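Local coordinates for protein alanine racemase (Acinetobacter baumannii, PDB 4QHR) that belongs to the alanine racemase family of two-domain enzymes, pairing an N-terminal TIM-type barrel with a C-terminal domain rich in beta strands, at residues Q11-N16 with A47-S52; L17-Q22 with D227-P232; Y38-K43 with M213-S218; D331-N336 with Y341-R346. All coordinates share one frame; numbering follows the deposited sequence.

Contact 1 (Q11-N16 with A47-S52); sequences QALQYN and AALNAS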
# COMPACT_ATOMS: atom_id res chain seq x y z
N GLN A 11 -5.62 -23.57 4.26
CA GLN A 11 -5.48 -24.84 3.52
C GLN A 11 -4.73 -24.65 2.19
O GLN A 11 -4.00 -25.52 1.74
CB GLN A 11 -6.83 -25.50 3.27
CG GLN A 11 -7.59 -25.85 4.57
CD GLN A 11 -8.04 -24.62 5.40
OE1 GLN A 11 -8.34 -23.52 4.85
NE2 GLN A 11 -8.07 -24.78 6.73
N ALA A 12 -4.95 -23.52 1.54
CA ALA A 12 -4.24 -23.23 0.32
C ALA A 12 -2.77 -23.07 0.62
O ALA A 12 -1.94 -23.54 -0.13
CB ALA A 12 -4.82 -21.98 -0.33
N LEU A 13 -2.41 -22.34 1.69
CA LEU A 13 -1.00 -22.25 2.09
C LEU A 13 -0.37 -23.62 2.29
O LEU A 13 0.75 -23.85 1.84
CB LEU A 13 -0.81 -21.48 3.40
CG LEU A 13 -0.96 -19.98 3.33
CD1 LEU A 13 -1.25 -19.41 4.71
CD2 LEU A 13 0.31 -19.37 2.77
N GLN A 14 -1.09 -24.53 2.97
CA GLN A 14 -0.56 -25.88 3.20
C GLN A 14 -0.38 -26.60 1.89
O GLN A 14 0.57 -27.32 1.68
CB GLN A 14 -1.47 -26.74 4.08
CG GLN A 14 -1.64 -26.19 5.46
CD GLN A 14 -2.60 -27.00 6.32
OE1 GLN A 14 -3.69 -27.38 5.90
NE2 GLN A 14 -2.20 -27.24 7.55
N TYR A 15 -1.32 -26.42 1.01
CA TYR A 15 -1.27 -27.09 -0.28
C TYR A 15 -0.05 -26.65 -1.13
O TYR A 15 0.61 -27.45 -1.78
CB TYR A 15 -2.58 -26.79 -1.03
CG TYR A 15 -2.70 -27.46 -2.34
CD1 TYR A 15 -2.17 -26.89 -3.50
CD2 TYR A 15 -3.35 -28.69 -2.44
CE1 TYR A 15 -2.30 -27.53 -4.72
CE2 TYR A 15 -3.49 -29.31 -3.66
CZ TYR A 15 -2.96 -28.74 -4.78
OH TYR A 15 -3.10 -29.37 -5.99
N ASN A 16 0.20 -25.34 -1.15
CA ASN A 16 1.29 -24.79 -1.95
C ASN A 16 2.62 -25.17 -1.35
O ASN A 16 3.57 -25.42 -2.06
CB ASN A 16 1.13 -23.28 -1.98
CG ASN A 16 -0.16 -22.84 -2.65
OD1 ASN A 16 -0.71 -23.56 -3.51
ND2 ASN A 16 -0.62 -21.65 -2.30
N ALA A 47 1.38 -20.91 11.15
CA ALA A 47 0.80 -22.22 11.54
C ALA A 47 0.57 -23.05 10.31
O ALA A 47 0.95 -24.21 10.26
CB ALA A 47 -0.49 -22.05 12.33
N ALA A 48 -0.04 -22.45 9.28
CA ALA A 48 -0.27 -23.18 8.01
C ALA A 48 1.01 -23.66 7.35
O ALA A 48 1.00 -24.64 6.59
CB ALA A 48 -1.03 -22.34 7.03
N LEU A 49 2.09 -22.94 7.60
CA LEU A 49 3.40 -23.27 7.01
C LEU A 49 4.36 -23.98 8.04
O LEU A 49 5.56 -24.07 7.82
CB LEU A 49 4.06 -22.00 6.46
CG LEU A 49 3.30 -21.26 5.35
CD1 LEU A 49 3.95 -19.90 5.09
CD2 LEU A 49 3.30 -22.11 4.08
N ASN A 50 3.80 -24.50 9.12
CA ASN A 50 4.63 -25.09 10.18
C ASN A 50 5.48 -26.29 9.79
O ASN A 50 6.45 -26.59 10.48
CB ASN A 50 3.82 -25.36 11.45
CG ASN A 50 2.85 -26.47 11.30
OD1 ASN A 50 3.01 -27.37 10.49
ND2 ASN A 50 1.79 -26.42 12.08
N ALA A 51 5.13 -26.96 8.72
CA ALA A 51 5.97 -28.04 8.21
C ALA A 51 7.26 -27.56 7.55
O ALA A 51 8.07 -28.37 7.17
CB ALA A 51 5.22 -28.87 7.23
N SER A 52 7.42 -26.25 7.36
CA SER A 52 8.64 -25.71 6.88
C SER A 52 9.81 -26.08 7.82
O SER A 52 9.66 -26.14 9.04
CB SER A 52 8.52 -24.16 6.83
OG SER A 52 7.38 -23.72 6.08
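No ring face enters the meeting of L13 and Q14 with A48 and L49. The ring on this helix, Y15, points elsewhere: N16 OD1 lies in plane at its edge, K231 makes a cation-pi contact with it, and its hydroxyl bonds to D229. Toward 47-52 the helix offers aliphatic surface. The methyl of A48 points at the helix and fits against the base of L13, CB to CB 3.7 Å; CD1 of L13 comes equally close to it, so one small side chain is held by the root and one branch of the leucine. Alanine suits the spot because its CA lies only 5.5 Å from CA of Q14. Q14 adds its own aliphatic part: CG, beside the backbone N (chi1 -62°), lies 3.3 Å from A48 O. L49 turns the end of its side chain in, CD2 packing 3.8 Å from L13 O. These loop residues belong to two overlapping type I turns, A47 to N50 and L49 to S52. The second is fastened at L49 O, which accepts the amide of S52, N to O 2.9 Å. The loop thus joins helix 42-45 to strand 54-57 while resting on helix 10-23, where A48 also touches R10 and L49 touches L17; the S52 hydroxyl bonds to that of S31 in strand 28-32.

Contact 2 (L17-Q22 with D227-P232); sequences LNRVKQ and DLDLKP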
# COMPACT_ATOMS: atom_id res chain seq x y z
N LEU A 17 2.69 -25.22 -0.01
CA LEU A 17 3.92 -25.71 0.64
C LEU A 17 4.18 -27.17 0.23
O LEU A 17 5.34 -27.56 -0.04
CB LEU A 17 3.83 -25.57 2.15
CG LEU A 17 5.05 -26.05 2.94
CD1 LEU A 17 6.36 -25.47 2.46
CD2 LEU A 17 4.88 -25.79 4.41
N ASN A 18 3.10 -27.95 0.14
CA ASN A 18 3.19 -29.31 -0.27
C ASN A 18 3.62 -29.42 -1.72
O ASN A 18 4.32 -30.38 -2.07
CB ASN A 18 1.89 -30.09 -0.01
CG ASN A 18 2.08 -31.58 -0.26
OD1 ASN A 18 2.82 -32.24 0.48
ND2 ASN A 18 1.48 -32.08 -1.28
N ARG A 19 3.22 -28.46 -2.56
CA ARG A 19 3.74 -28.39 -3.90
C ARG A 19 5.26 -28.24 -3.94
O ARG A 19 5.95 -28.89 -4.74
CB ARG A 19 3.06 -27.31 -4.74
CG ARG A 19 1.57 -27.53 -4.99
CD ARG A 19 1.29 -28.52 -6.14
NE ARG A 19 1.81 -27.96 -7.38
CZ ARG A 19 2.77 -28.48 -8.15
NH1 ARG A 19 3.35 -29.67 -7.86
NH2 ARG A 19 3.12 -27.85 -9.27
N VAL A 20 5.80 -27.40 -3.06
CA VAL A 20 7.25 -27.29 -2.99
C VAL A 20 7.90 -28.63 -2.72
O VAL A 20 8.89 -28.99 -3.38
CB VAL A 20 7.73 -26.28 -1.89
CG1 VAL A 20 9.25 -26.17 -1.94
CG2 VAL A 20 7.06 -24.92 -2.11
N LYS A 21 7.37 -29.33 -1.73
CA LYS A 21 7.81 -30.67 -1.38
C LYS A 21 7.76 -31.67 -2.53
O LYS A 21 8.64 -32.53 -2.66
CB LYS A 21 7.00 -31.22 -0.21
CG LYS A 21 7.53 -32.56 0.22
CD LYS A 21 6.86 -33.10 1.47
CE LYS A 21 7.37 -34.51 1.70
NZ LYS A 21 7.06 -34.89 3.10
N GLN A 22 6.72 -31.59 -3.34
CA GLN A 22 6.61 -32.42 -4.51
C GLN A 22 7.64 -32.02 -5.55
O GLN A 22 8.20 -32.88 -6.23
CB GLN A 22 5.19 -32.32 -5.12
CG GLN A 22 4.09 -32.89 -4.25
CD GLN A 22 2.68 -32.60 -4.84
OE1 GLN A 22 2.51 -31.77 -5.72
NE2 GLN A 22 1.68 -33.30 -4.31
N ASP A 227 -2.00 -23.16 -14.20
CA ASP A 227 -0.96 -23.89 -14.95
C ASP A 227 0.07 -24.50 -14.03
O ASP A 227 0.66 -25.56 -14.34
CB ASP A 227 -0.19 -23.01 -15.94
CG ASP A 227 -1.07 -22.38 -17.00
OD1 ASP A 227 -2.05 -23.04 -17.43
OD2 ASP A 227 -0.79 -21.20 -17.36
N LEU A 228 0.29 -23.85 -12.89
CA LEU A 228 1.31 -24.27 -11.97
C LEU A 228 0.83 -25.15 -10.88
O LEU A 228 1.67 -25.60 -10.10
CB LEU A 228 1.97 -23.02 -11.34
CG LEU A 228 2.64 -22.06 -12.31
CD1 LEU A 228 3.08 -20.81 -11.51
CD2 LEU A 228 3.82 -22.68 -13.02
N ASP A 229 -0.48 -25.39 -10.82
CA ASP A 229 -1.18 -26.09 -9.75
C ASP A 229 -0.87 -25.46 -8.37
O ASP A 229 -0.42 -26.15 -7.44
CB ASP A 229 -0.93 -27.63 -9.75
CG ASP A 229 -1.79 -28.38 -8.71
OD1 ASP A 229 -2.89 -27.95 -8.25
OD2 ASP A 229 -1.33 -29.45 -8.32
N LEU A 230 -1.12 -24.16 -8.28
CA LEU A 230 -1.07 -23.46 -6.98
C LEU A 230 -2.44 -22.89 -6.62
O LEU A 230 -3.22 -22.51 -7.52
CB LEU A 230 -0.03 -22.34 -7.02
CG LEU A 230 1.40 -22.74 -7.32
CD1 LEU A 230 2.23 -21.52 -7.74
CD2 LEU A 230 2.04 -23.36 -6.09
N LYS A 231 -2.73 -22.79 -5.32
CA LYS A 231 -4.00 -22.26 -4.85
C LYS A 231 -3.88 -20.83 -4.29
O LYS A 231 -3.18 -20.63 -3.30
CB LYS A 231 -4.53 -23.18 -3.77
CG LYS A 231 -5.07 -24.45 -4.39
CD LYS A 231 -5.60 -25.40 -3.37
CE LYS A 231 -6.03 -26.65 -4.14
NZ LYS A 231 -6.60 -27.49 -3.09
N PRO A 232 -4.57 -19.85 -4.91
CA PRO A 232 -4.52 -18.49 -4.35
C PRO A 232 -4.86 -18.50 -2.86
O PRO A 232 -5.87 -19.11 -2.44
CB PRO A 232 -5.58 -17.73 -5.16
CG PRO A 232 -5.61 -18.44 -6.47
CD PRO A 232 -5.31 -19.89 -6.19
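R19 spends all three nitrogens of its guanidinium where helix 10-23 meets the chain leaving helix 225-228. NH2 donates to L228 O at 2.8 Å, nearly straight (171°). NE reaches D229 O at 2.9 Å, a more bent bond whose donor stands above the carbonyl plane. The third nitrogen, NH1, turns back to its own helix and bonds to Q22 OE1 at 3.1 Å. All three acceptors lie close to the guanidinium plane, which fixes the rotation of the group. The chain bends at chi2 (-81°) and chi3 (-63°), laying CD 3.2 Å from D229 O. Arginine suits the place because its several N-H groups can take the carbonyls of L228 and D229, at the Schellman motif, together. The carboxylate of D229 has its main partner in the hydroxyl of Y15, bonded to OD1. Toward R19 it probably acts through charge only: OD2 is 3.6 Å from R19 NE, a long salt bridge with the oxygen well out of the guanidinium plane. Nearer the backbone of R19, L230 CD2 packs on R19 CB at 4.3 Å. F198 of helix 194-199 touches R19, L228 and L230 alike, and on another side of helix 10-23 L17 and V20 rest on I29 of strand 28-32.

Contact 3 (Y38-K43 with M213-S218); sequences YGHGVK and MLYGAS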
# COMPACT_ATOMS: atom_id res chain seq x y z
N TYR A 38 4.58 -11.69 2.93
CA TYR A 38 4.23 -11.09 1.64
C TYR A 38 2.84 -10.44 1.73
O TYR A 38 2.04 -10.58 0.80
CB TYR A 38 4.25 -12.13 0.50
CG TYR A 38 5.60 -12.58 -0.02
CD1 TYR A 38 6.68 -12.77 0.81
CD2 TYR A 38 5.77 -12.85 -1.38
CE1 TYR A 38 7.89 -13.20 0.32
CE2 TYR A 38 6.97 -13.30 -1.86
CZ TYR A 38 8.02 -13.46 -1.02
OH TYR A 38 9.22 -13.88 -1.54
N GLY A 39 2.56 -9.77 2.86
CA GLY A 39 1.30 -9.09 3.13
C GLY A 39 0.11 -9.94 3.58
O GLY A 39 -0.97 -9.41 3.79
N HIS A 40 0.32 -11.26 3.72
CA HIS A 40 -0.74 -12.19 4.08
C HIS A 40 -0.89 -12.33 5.57
O HIS A 40 -1.90 -12.88 6.04
CB HIS A 40 -0.47 -13.56 3.47
CG HIS A 40 -0.60 -13.56 1.98
ND1 HIS A 40 0.37 -13.05 1.14
CD2 HIS A 40 -1.57 -14.05 1.19
CE1 HIS A 40 -0.02 -13.20 -0.12
NE2 HIS A 40 -1.18 -13.83 -0.12
N GLY A 41 0.03 -11.75 6.32
CA GLY A 41 -0.07 -11.76 7.82
C GLY A 41 0.66 -12.93 8.45
O GLY A 41 0.26 -14.10 8.27
N VAL A 42 1.74 -12.68 9.19
CA VAL A 42 2.48 -13.80 9.81
C VAL A 42 1.63 -14.60 10.81
O VAL A 42 1.74 -15.82 10.84
CB VAL A 42 3.86 -13.46 10.42
CG1 VAL A 42 4.86 -13.19 9.30
CG2 VAL A 42 3.82 -12.34 11.44
N LYS A 43 0.79 -13.91 11.59
CA LYS A 43 -0.05 -14.54 12.60
C LYS A 43 -0.92 -15.60 11.95
O LYS A 43 -1.13 -16.68 12.51
CB LYS A 43 -0.98 -13.51 13.30
N MET A 213 5.30 -18.58 -4.54
CA MET A 213 4.43 -19.74 -4.79
C MET A 213 3.65 -20.21 -3.55
O MET A 213 2.54 -20.76 -3.69
CB MET A 213 5.20 -20.94 -5.40
CG MET A 213 6.25 -21.53 -4.51
SD MET A 213 7.29 -22.75 -5.35
CE MET A 213 6.17 -24.13 -5.59
N LEU A 214 4.19 -19.97 -2.36
CA LEU A 214 3.47 -20.32 -1.13
C LEU A 214 2.10 -19.65 -1.02
O LEU A 214 1.15 -20.25 -0.49
CB LEU A 214 4.31 -19.98 0.09
CG LEU A 214 5.68 -20.61 0.30
CD1 LEU A 214 6.28 -20.14 1.61
CD2 LEU A 214 5.59 -22.13 0.35
N TYR A 215 2.05 -18.42 -1.57
CA TYR A 215 0.91 -17.52 -1.51
C TYR A 215 -0.08 -17.72 -2.68
O TYR A 215 -1.13 -17.10 -2.75
CB TYR A 215 1.41 -16.06 -1.37
CG TYR A 215 2.36 -15.95 -0.18
CD1 TYR A 215 1.91 -16.06 1.08
CD2 TYR A 215 3.75 -15.78 -0.39
CE1 TYR A 215 2.78 -16.01 2.17
CE2 TYR A 215 4.63 -15.73 0.65
CZ TYR A 215 4.16 -15.86 1.93
OH TYR A 215 5.05 -15.79 2.96
N GLY A 216 0.23 -18.68 -3.55
CA GLY A 216 -0.65 -18.96 -4.65
C GLY A 216 -0.74 -17.81 -5.61
O GLY A 216 -1.79 -17.49 -6.10
N ALA A 217 0.39 -17.23 -5.90
CA ALA A 217 0.54 -16.30 -6.97
C ALA A 217 1.72 -16.81 -7.81
O ALA A 217 2.55 -17.62 -7.34
CB ALA A 217 0.77 -14.88 -6.43
N SER A 218 1.79 -16.36 -9.04
CA SER A 218 2.77 -16.88 -10.03
C SER A 218 4.12 -16.18 -10.08
O SER A 218 4.19 -14.97 -10.13
CB SER A 218 2.20 -16.79 -11.44
OG SER A 218 3.13 -17.38 -12.35
O HOH W 1 -2.44 -14.71 -2.43
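Y215 lays its ring against two aromatic neighbours, Y38 and H40, in a pair of offset stacks. Both lie on the same side of it. Y38 takes the CD2-CE2 side, its CG 3.4 Å from Y215 CE2, with the ring planes 26° apart; the side chains cross at about a right angle, and Y38 CB makes a CH-pi contact over the face. H40 takes the CD1 side and the root of the tyrosine: Y215 CD1 lies over a face of H40, 3.4 Å from ND1, and H40 CE1 is as close to Y215 CB, at a plane angle of 21°. The opposite face of Y215 rests on CB of its neighbour L214. In each of the three residues CG stands beside the backbone N, which for Y215 (chi1 -54°) carries the ring against the other two. Flat, polar-tipped groups suit a buried cluster like this. H40 ND1 donates to A37 O and weakly to Y38 O; NE2 meets a water in its ring plane at 2.8 Å, and that water donates to Y215 O. Y215 OH bonds to M32 O, and Y38 OH to OP1 of the modified residue LLP at position 34. The polar rims are thus satisfied while the stacked surfaces pack, which probably steadies the tyrosine that bonds to LLP.

Contact 4 (D331-N336 with Y341-R346); sequences DVAEAN and YELLCR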
# COMPACT_ATOMS: atom_id res chain seq x y z
N ASP A 331 -3.32 -11.10 -12.79
CA ASP A 331 -4.00 -10.38 -13.89
C ASP A 331 -4.25 -8.91 -13.49
O ASP A 331 -4.09 -7.99 -14.29
CB ASP A 331 -5.31 -11.05 -14.30
CG ASP A 331 -5.10 -12.43 -14.90
OD1 ASP A 331 -4.02 -12.65 -15.43
OD2 ASP A 331 -5.98 -13.28 -14.84
N VAL A 332 -4.66 -8.69 -12.24
CA VAL A 332 -4.80 -7.31 -11.74
C VAL A 332 -3.45 -6.60 -11.81
O VAL A 332 -3.35 -5.45 -12.30
CB VAL A 332 -5.33 -7.24 -10.28
CG1 VAL A 332 -5.47 -5.82 -9.87
CG2 VAL A 332 -6.66 -7.94 -10.16
N ALA A 333 -2.39 -7.27 -11.33
CA ALA A 333 -1.05 -6.69 -11.47
C ALA A 333 -0.67 -6.27 -12.90
O ALA A 333 -0.16 -5.17 -13.14
CB ALA A 333 -0.00 -7.63 -10.92
N GLU A 334 -0.90 -7.16 -13.83
CA GLU A 334 -0.55 -6.90 -15.22
C GLU A 334 -1.31 -5.68 -15.75
O GLU A 334 -0.72 -4.81 -16.36
CB GLU A 334 -0.80 -8.14 -16.09
CG GLU A 334 -0.46 -7.88 -17.56
CD GLU A 334 -1.15 -8.81 -18.55
OE1 GLU A 334 -2.19 -9.43 -18.24
OE2 GLU A 334 -0.66 -8.89 -19.70
N ALA A 335 -2.60 -5.56 -15.42
CA ALA A 335 -3.35 -4.35 -15.80
C ALA A 335 -2.84 -3.09 -15.14
O ALA A 335 -2.99 -2.00 -15.67
CB ALA A 335 -4.83 -4.53 -15.51
N ASN A 336 -2.22 -3.25 -13.97
CA ASN A 336 -1.64 -2.14 -13.19
C ASN A 336 -0.20 -1.86 -13.57
O ASN A 336 0.39 -0.96 -12.99
CB ASN A 336 -1.77 -2.53 -11.67
CG ASN A 336 -1.26 -1.50 -10.65
OD1 ASN A 336 -0.68 -1.91 -9.63
ND2 ASN A 336 -1.48 -0.20 -10.87
N TYR A 341 3.40 -9.79 -6.56
CA TYR A 341 4.15 -9.57 -5.36
C TYR A 341 3.85 -8.18 -4.79
O TYR A 341 3.70 -8.02 -3.57
CB TYR A 341 5.66 -9.55 -5.63
CG TYR A 341 6.41 -10.80 -6.09
CD1 TYR A 341 6.28 -11.28 -7.37
CD2 TYR A 341 7.34 -11.44 -5.24
CE1 TYR A 341 6.97 -12.36 -7.81
CE2 TYR A 341 8.06 -12.56 -5.70
CZ TYR A 341 7.87 -12.99 -6.98
OH TYR A 341 8.58 -14.09 -7.52
N GLU A 342 3.84 -7.18 -5.65
CA GLU A 342 3.67 -5.79 -5.17
C GLU A 342 2.26 -5.52 -4.66
O GLU A 342 2.11 -4.82 -3.69
CB GLU A 342 4.06 -4.76 -6.23
CG GLU A 342 3.90 -3.33 -5.74
CD GLU A 342 4.37 -2.27 -6.66
OE1 GLU A 342 4.35 -2.50 -7.92
OE2 GLU A 342 4.74 -1.19 -6.13
N LEU A 343 1.24 -6.09 -5.29
CA LEU A 343 -0.16 -5.87 -4.89
C LEU A 343 -0.40 -6.48 -3.50
O LEU A 343 -1.07 -5.90 -2.62
CB LEU A 343 -1.15 -6.42 -5.89
CG LEU A 343 -1.54 -5.55 -7.08
CD1 LEU A 343 -0.30 -5.19 -7.79
CD2 LEU A 343 -2.54 -6.22 -8.00
N LEU A 344 0.24 -7.62 -3.30
CA LEU A 344 0.05 -8.38 -2.10
C LEU A 344 0.69 -7.67 -0.91
O LEU A 344 0.16 -7.77 0.21
CB LEU A 344 0.56 -9.84 -2.29
CG LEU A 344 -0.17 -10.71 -3.32
CD1 LEU A 344 0.62 -11.98 -3.63
CD2 LEU A 344 -1.59 -11.04 -2.81
N CYS A 345 1.77 -6.93 -1.17
CA CYS A 345 2.56 -6.24 -0.14
C CYS A 345 2.15 -4.81 0.19
O CYS A 345 2.63 -4.29 1.19
CB CYS A 345 4.05 -6.21 -0.53
SG CYS A 345 4.82 -7.81 -0.43
N ARG A 346 1.30 -4.15 -0.63
CA ARG A 346 1.02 -2.72 -0.43
C ARG A 346 -0.47 -2.42 -0.14
O ARG A 346 -1.03 -1.46 -0.60
CB ARG A 346 1.54 -1.96 -1.62
CG ARG A 346 3.10 -1.83 -1.62
CD ARG A 346 3.54 -0.99 -2.77
NE ARG A 346 3.08 0.43 -2.70
CZ ARG A 346 2.92 1.21 -3.78
NH1 ARG A 346 3.16 0.74 -5.01
NH2 ARG A 346 2.52 2.48 -3.66
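V332 packs tightly on L343: its CG1, anti to the backbone N (chi1 -178°), lies 3.5 Å from CD2 of the leucine, closer than usual for two carbons. Of the two segments, the CA atoms of A333 and L343 come nearest, 6.7 Å, a spacing that suits a small residue. A333 CB touches the other branch, CD1 of L343, at 4.0 Å, while CD2 lies 3.5 Å from A333 N. Both residues belong to helix 329-335 of the C-terminal domain, which a short link joins to helix 340-345. L343 also touches V329, so the residues around it are spaced as i, i+3, i+4 and i+7, the hole of knobs-into-holes packing, here with L343 as a single knob. N336 is the fourth residue of the hole. It and L343 lie alongside, pointing opposite ways, with N336 OD1 3.8 Å from L343 CD1, while N336 ND2 is held by A280 O. Flanking the leucine, E342 is bridged by R346, just past the helix end: R346 NH1 meets E342 OE2 at 2.7 Å, from above the carboxylate plane. That oxygen also accepts from R279 N of the second subunit, and R346 NE bonds to the carbonyl of R346 in that subunit.

In the fold
Contacts 1 and 2 share helix 10-23 and touch through Y15 with D229 and N16 with K231; the first is an aliphatic seat and largely buried, the second a partly exposed arginine grip on backbone carbonyls. N16 ND2 also binds L214 O, linking contact 1 to contact 3, which relies on stacked rings and whose centre lies about 6 Å from the centre of the chain, the nearest of the four. Contact 4 is buried too, but in the C-terminal domain and near the second subunit, and packs by branched carbons. Contacts 3 and 4 touch where H40 and Y38 meet L344 and Y341; Y38 and Y341 each bond to one phosphate oxygen of LLP. Contact 4 touches neither contact 1 nor contact 2.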